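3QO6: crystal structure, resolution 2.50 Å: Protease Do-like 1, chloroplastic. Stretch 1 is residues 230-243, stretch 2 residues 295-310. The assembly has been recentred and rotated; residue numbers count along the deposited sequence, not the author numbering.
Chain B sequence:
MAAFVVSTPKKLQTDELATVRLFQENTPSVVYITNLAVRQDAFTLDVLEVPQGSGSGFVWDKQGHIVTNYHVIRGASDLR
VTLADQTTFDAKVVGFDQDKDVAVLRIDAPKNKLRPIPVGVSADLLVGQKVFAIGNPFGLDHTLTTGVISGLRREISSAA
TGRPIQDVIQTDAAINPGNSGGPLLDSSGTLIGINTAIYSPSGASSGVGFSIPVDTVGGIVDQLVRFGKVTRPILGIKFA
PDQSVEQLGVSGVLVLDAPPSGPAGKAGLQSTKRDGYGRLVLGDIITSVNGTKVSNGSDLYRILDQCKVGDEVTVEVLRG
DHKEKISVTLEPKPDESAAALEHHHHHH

Stretch 1 (230-243) VTRPILGIKFAPDQ
Stretch 2 295-310: SNGSDLYRILDQCKVG

Stretch 1, two short strands (233-234 and 238-239) joined by a bend at Leu 235 (phi/psi -91/-23) and Gly 236 (81/40), runs antiparallel to stretch 2, whose helix begins at Gly 297; Pro 233 lies opposite Val 309 (CA-CA 4.6 Å) and Asp 242 opposite Asn 296 (CA-CA 6.1 Å), burying 619 Å² in all. Pro 233 (-70/153) is a puckered wedge (C-gamma endo) set against the end of the Leu 304-Cys 307 type I turn and the residues that follow it: its CG lies 3.5 Å from Cys 307 O. Val 309 (chi1 t) reaches back, CG2 3.4 Å from Thr 231 CG2. Buried, apolar Leu 235, Ile 237, Phe 239, Leu 300 and Leu 304 suit the dry middle. Leu 235 (chi1 -112°, chi2 t) points toward the helix, its CG 4.2 Å from Leu 304 CD2. Leu 300 (t, p) sets CD2 4.3 Å from Ile 237 CD1 (p, t) and over one face of Phe 239. Phe 239 (chi1 p, chi2 -78°) turns its edge, offset, to the face of Tyr 301 (chi1 m), centroids 5.6 Å apart, planes at 64°. Gly 297 leaves room for this ring, its CA 4.0 Å from Phe 239 CE2. Asp 242 (chi1 m) OD1 accepts a hydrogen bond from Gly 297 N (3.0 Å, N-H...O 165°, though the place of OD1 is less sure); its carboxylate suits a first-turn NH lacking an acceptor from an earlier turn.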

# COMPACT_ATOMS: atom_id res chain seq x y z
N VAL B 230 39.52 5.21 16.99
CA VAL B 230 40.26 4.11 16.40
C VAL B 230 40.81 4.70 15.14
O VAL B 230 40.08 5.38 14.41
CB VAL B 230 39.36 2.91 16.07
CG1 VAL B 230 39.99 2.06 15.01
CG2 VAL B 230 39.18 2.05 17.30
N THR B 231 42.08 4.48 14.85
CA THR B 231 42.62 5.08 13.65
C THR B 231 42.77 4.05 12.55
O THR B 231 43.52 3.06 12.68
CB THR B 231 43.95 5.81 13.94
OG1 THR B 231 43.67 6.98 14.71
CG2 THR B 231 44.66 6.21 12.65
N ARG B 232 42.04 4.30 11.47
CA ARG B 232 42.02 3.40 10.34
C ARG B 232 42.59 4.02 9.07
O ARG B 232 42.32 5.17 8.73
CB ARG B 232 40.57 2.93 10.10
CG ARG B 232 39.92 2.23 11.32
CD ARG B 232 38.45 1.96 11.05
NE ARG B 232 37.89 0.93 11.91
CZ ARG B 232 38.47 -0.25 12.13
NH1 ARG B 232 39.63 -0.55 11.55
NH2 ARG B 232 37.88 -1.15 12.91
N PRO B 233 43.36 3.23 8.33
CA PRO B 233 44.01 3.64 7.08
C PRO B 233 43.07 3.87 5.89
O PRO B 233 42.01 3.27 5.82
CB PRO B 233 44.95 2.48 6.80
CG PRO B 233 44.09 1.28 7.27
CD PRO B 233 43.52 1.78 8.58
N ILE B 234 43.47 4.73 4.96
CA ILE B 234 42.68 4.96 3.77
C ILE B 234 43.58 5.10 2.57
O ILE B 234 44.72 5.52 2.72
CB ILE B 234 41.83 6.20 3.83
CG1 ILE B 234 42.73 7.44 3.80
CG2 ILE B 234 40.96 6.14 5.04
CD1 ILE B 234 41.93 8.72 3.59
N LEU B 235 43.04 4.77 1.40
CA LEU B 235 43.76 4.88 0.13
C LEU B 235 43.47 6.24 -0.42
O LEU B 235 44.21 6.78 -1.23
CB LEU B 235 43.22 3.87 -0.88
CG LEU B 235 44.08 2.70 -1.34
CD1 LEU B 235 43.26 1.92 -2.35
CD2 LEU B 235 45.35 3.18 -1.99
N GLY B 236 42.35 6.78 0.04
CA GLY B 236 41.96 8.09 -0.42
C GLY B 236 41.27 8.06 -1.78
O GLY B 236 41.54 8.92 -2.63
N ILE B 237 40.41 7.06 -2.01
CA ILE B 237 39.66 7.02 -3.27
C ILE B 237 38.17 6.74 -3.07
O ILE B 237 37.77 6.03 -2.15
CB ILE B 237 40.19 5.96 -4.26
CG1 ILE B 237 39.82 4.56 -3.79
CG2 ILE B 237 41.69 6.03 -4.34
CD1 ILE B 237 40.07 3.53 -4.84
N LYS B 238 37.34 7.36 -3.92
CA LYS B 238 35.89 7.11 -3.93
C LYS B 238 35.71 6.26 -5.17
O LYS B 238 36.08 6.67 -6.25
CB LYS B 238 35.08 8.40 -4.09
CG LYS B 238 34.78 9.11 -2.79
CD LYS B 238 34.04 10.42 -3.03
CE LYS B 238 33.84 11.24 -1.76
NZ LYS B 238 33.10 12.53 -2.05
N PHE B 239 35.19 5.06 -5.01
CA PHE B 239 34.99 4.24 -6.18
C PHE B 239 33.54 4.05 -6.54
O PHE B 239 32.62 4.46 -5.81
CB PHE B 239 35.66 2.87 -6.03
CG PHE B 239 35.29 2.16 -4.79
CD1 PHE B 239 35.87 2.50 -3.59
CD2 PHE B 239 34.36 1.15 -4.82
CE1 PHE B 239 35.53 1.83 -2.43
CE2 PHE B 239 34.01 0.48 -3.68
CZ PHE B 239 34.59 0.82 -2.48
N ALA B 240 33.36 3.44 -7.70
CA ALA B 240 32.05 3.16 -8.23
C ALA B 240 31.57 1.87 -7.61
O ALA B 240 32.35 0.94 -7.43
CB ALA B 240 32.13 3.02 -9.75
N PRO B 241 30.28 1.80 -7.24
CA PRO B 241 29.71 0.59 -6.64
C PRO B 241 29.62 -0.53 -7.68
O PRO B 241 29.45 -0.27 -8.87
CB PRO B 241 28.33 1.05 -6.17
CG PRO B 241 28.57 2.52 -5.87
CD PRO B 241 29.37 2.94 -7.07
N ASP B 242 29.75 -1.78 -7.22
CA ASP B 242 29.71 -2.94 -8.09
C ASP B 242 28.63 -2.89 -9.16
O ASP B 242 28.79 -3.46 -10.25
CB ASP B 242 29.53 -4.20 -7.24
CG ASP B 242 30.66 -4.40 -6.23
OD1 ASP B 242 31.82 -4.58 -6.66
OD2 ASP B 242 30.38 -4.38 -5.00
N GLN B 243 27.53 -2.19 -8.86
CA GLN B 243 26.39 -2.04 -9.77
C GLN B 243 26.55 -1.14 -11.01
O GLN B 243 26.62 -1.64 -12.14
CB GLN B 243 25.16 -1.57 -8.98
CG GLN B 243 24.23 -2.69 -8.51
CD GLN B 243 23.50 -3.39 -9.65
OE1 GLN B 243 24.10 -4.12 -10.44
NE2 GLN B 243 22.20 -3.15 -9.74
N SER B 295 38.51 -7.79 -7.36
CA SER B 295 37.54 -7.91 -8.45
C SER B 295 36.32 -7.02 -8.24
O SER B 295 35.56 -6.79 -9.17
CB SER B 295 37.07 -9.35 -8.60
OG SER B 295 38.05 -10.16 -9.23
N ASN B 296 36.15 -6.51 -7.02
CA ASN B 296 35.01 -5.66 -6.68
C ASN B 296 35.27 -4.94 -5.35
O ASN B 296 36.35 -5.06 -4.76
CB ASN B 296 33.79 -6.53 -6.50
CG ASN B 296 34.01 -7.58 -5.45
OD1 ASN B 296 34.32 -8.73 -5.75
ND2 ASN B 296 33.90 -7.17 -4.19
N GLY B 297 34.25 -4.22 -4.87
CA GLY B 297 34.38 -3.48 -3.63
C GLY B 297 34.79 -4.34 -2.44
O GLY B 297 35.79 -4.07 -1.80
N SER B 298 34.01 -5.38 -2.16
CA SER B 298 34.31 -6.26 -1.03
C SER B 298 35.77 -6.69 -0.98
O SER B 298 36.38 -6.70 0.09
CB SER B 298 33.44 -7.52 -1.10
OG SER B 298 34.00 -8.58 -0.33
N ASP B 299 36.33 -7.04 -2.13
CA ASP B 299 37.71 -7.48 -2.19
C ASP B 299 38.66 -6.38 -1.73
O ASP B 299 39.57 -6.64 -0.95
CB ASP B 299 38.08 -7.92 -3.61
CG ASP B 299 37.44 -9.26 -4.01
OD1 ASP B 299 37.22 -10.11 -3.11
OD2 ASP B 299 37.17 -9.45 -5.22
N LEU B 300 38.42 -5.16 -2.21
CA LEU B 300 39.27 -4.03 -1.83
C LEU B 300 39.16 -3.82 -0.33
O LEU B 300 40.14 -3.86 0.39
CB LEU B 300 38.84 -2.78 -2.59
CG LEU B 300 39.75 -1.55 -2.45
CD1 LEU B 300 41.15 -1.88 -3.00
CD2 LEU B 300 39.12 -0.35 -3.20
N TYR B 301 37.93 -3.60 0.12
CA TYR B 301 37.66 -3.38 1.53
C TYR B 301 38.34 -4.39 2.39
O TYR B 301 39.11 -4.05 3.28
CB TYR B 301 36.17 -3.47 1.80
CG TYR B 301 35.46 -2.17 1.61
CD1 TYR B 301 34.33 -2.09 0.79
CD2 TYR B 301 35.92 -1.01 2.24
CE1 TYR B 301 33.67 -0.89 0.59
CE2 TYR B 301 35.27 0.19 2.04
CZ TYR B 301 34.15 0.25 1.22
OH TYR B 301 33.48 1.44 1.03
N ARG B 302 38.04 -5.65 2.10
CA ARG B 302 38.57 -6.77 2.84
C ARG B 302 40.08 -6.70 2.93
O ARG B 302 40.65 -6.84 4.01
CB ARG B 302 38.13 -8.07 2.15
CG ARG B 302 38.44 -9.35 2.92
CD ARG B 302 38.07 -10.57 2.08
NE ARG B 302 38.52 -10.44 0.69
CZ ARG B 302 39.79 -10.22 0.30
NH1 ARG B 302 40.77 -10.11 1.19
NH2 ARG B 302 40.07 -10.10 -1.00
N ILE B 303 40.73 -6.44 1.80
CA ILE B 303 42.18 -6.39 1.78
C ILE B 303 42.76 -5.23 2.59
O ILE B 303 43.72 -5.43 3.32
CB ILE B 303 42.68 -6.36 0.33
CG1 ILE B 303 44.08 -6.95 0.27
CG2 ILE B 303 42.71 -4.95 -0.17
CD1 ILE B 303 44.19 -8.30 0.95
N LEU B 304 42.20 -4.03 2.48
CA LEU B 304 42.71 -2.90 3.26
C LEU B 304 42.42 -3.10 4.74
O LEU B 304 43.08 -2.53 5.59
CB LEU B 304 42.09 -1.58 2.85
CG LEU B 304 42.85 -0.69 1.87
CD1 LEU B 304 42.90 -1.32 0.49
CD2 LEU B 304 42.15 0.65 1.82
N ASP B 305 41.41 -3.90 5.03
CA ASP B 305 41.04 -4.17 6.41
C ASP B 305 42.22 -4.77 7.15
O ASP B 305 42.25 -4.81 8.38
CB ASP B 305 39.89 -5.17 6.44
CG ASP B 305 39.00 -4.99 7.65
OD1 ASP B 305 38.47 -6.01 8.14
OD2 ASP B 305 38.82 -3.82 8.10
N GLN B 306 43.20 -5.25 6.39
CA GLN B 306 44.37 -5.89 6.96
C GLN B 306 45.54 -4.94 7.10
O GLN B 306 46.56 -5.30 7.69
CB GLN B 306 44.78 -7.07 6.09
CG GLN B 306 43.76 -8.20 6.06
CD GLN B 306 43.74 -8.99 7.36
OE1 GLN B 306 44.55 -9.91 7.55
NE2 GLN B 306 42.83 -8.63 8.27
N CYS B 307 45.41 -3.74 6.57
CA CYS B 307 46.52 -2.81 6.66
C CYS B 307 46.40 -1.88 7.83
O CYS B 307 45.35 -1.78 8.46
CB CYS B 307 46.62 -2.03 5.37
SG CYS B 307 46.66 -3.16 3.99
N LYS B 308 47.52 -1.21 8.12
CA LYS B 308 47.58 -0.27 9.22
C LYS B 308 48.12 1.07 8.71
O LYS B 308 48.85 1.12 7.73
CB LYS B 308 48.46 -0.86 10.33
CG LYS B 308 49.58 -1.79 9.84
CD LYS B 308 50.25 -2.51 11.02
CE LYS B 308 51.53 -3.28 10.62
NZ LYS B 308 51.28 -4.42 9.70
N VAL B 309 47.73 2.17 9.36
CA VAL B 309 48.19 3.48 8.93
C VAL B 309 49.68 3.45 8.68
O VAL B 309 50.43 2.90 9.47
CB VAL B 309 47.91 4.55 9.96
CG1 VAL B 309 48.49 5.87 9.51
CG2 VAL B 309 46.42 4.68 10.16
N GLY B 310 50.11 4.04 7.57
CA GLY B 310 51.53 4.06 7.27
C GLY B 310 52.03 2.97 6.34
O GLY B 310 53.07 3.16 5.72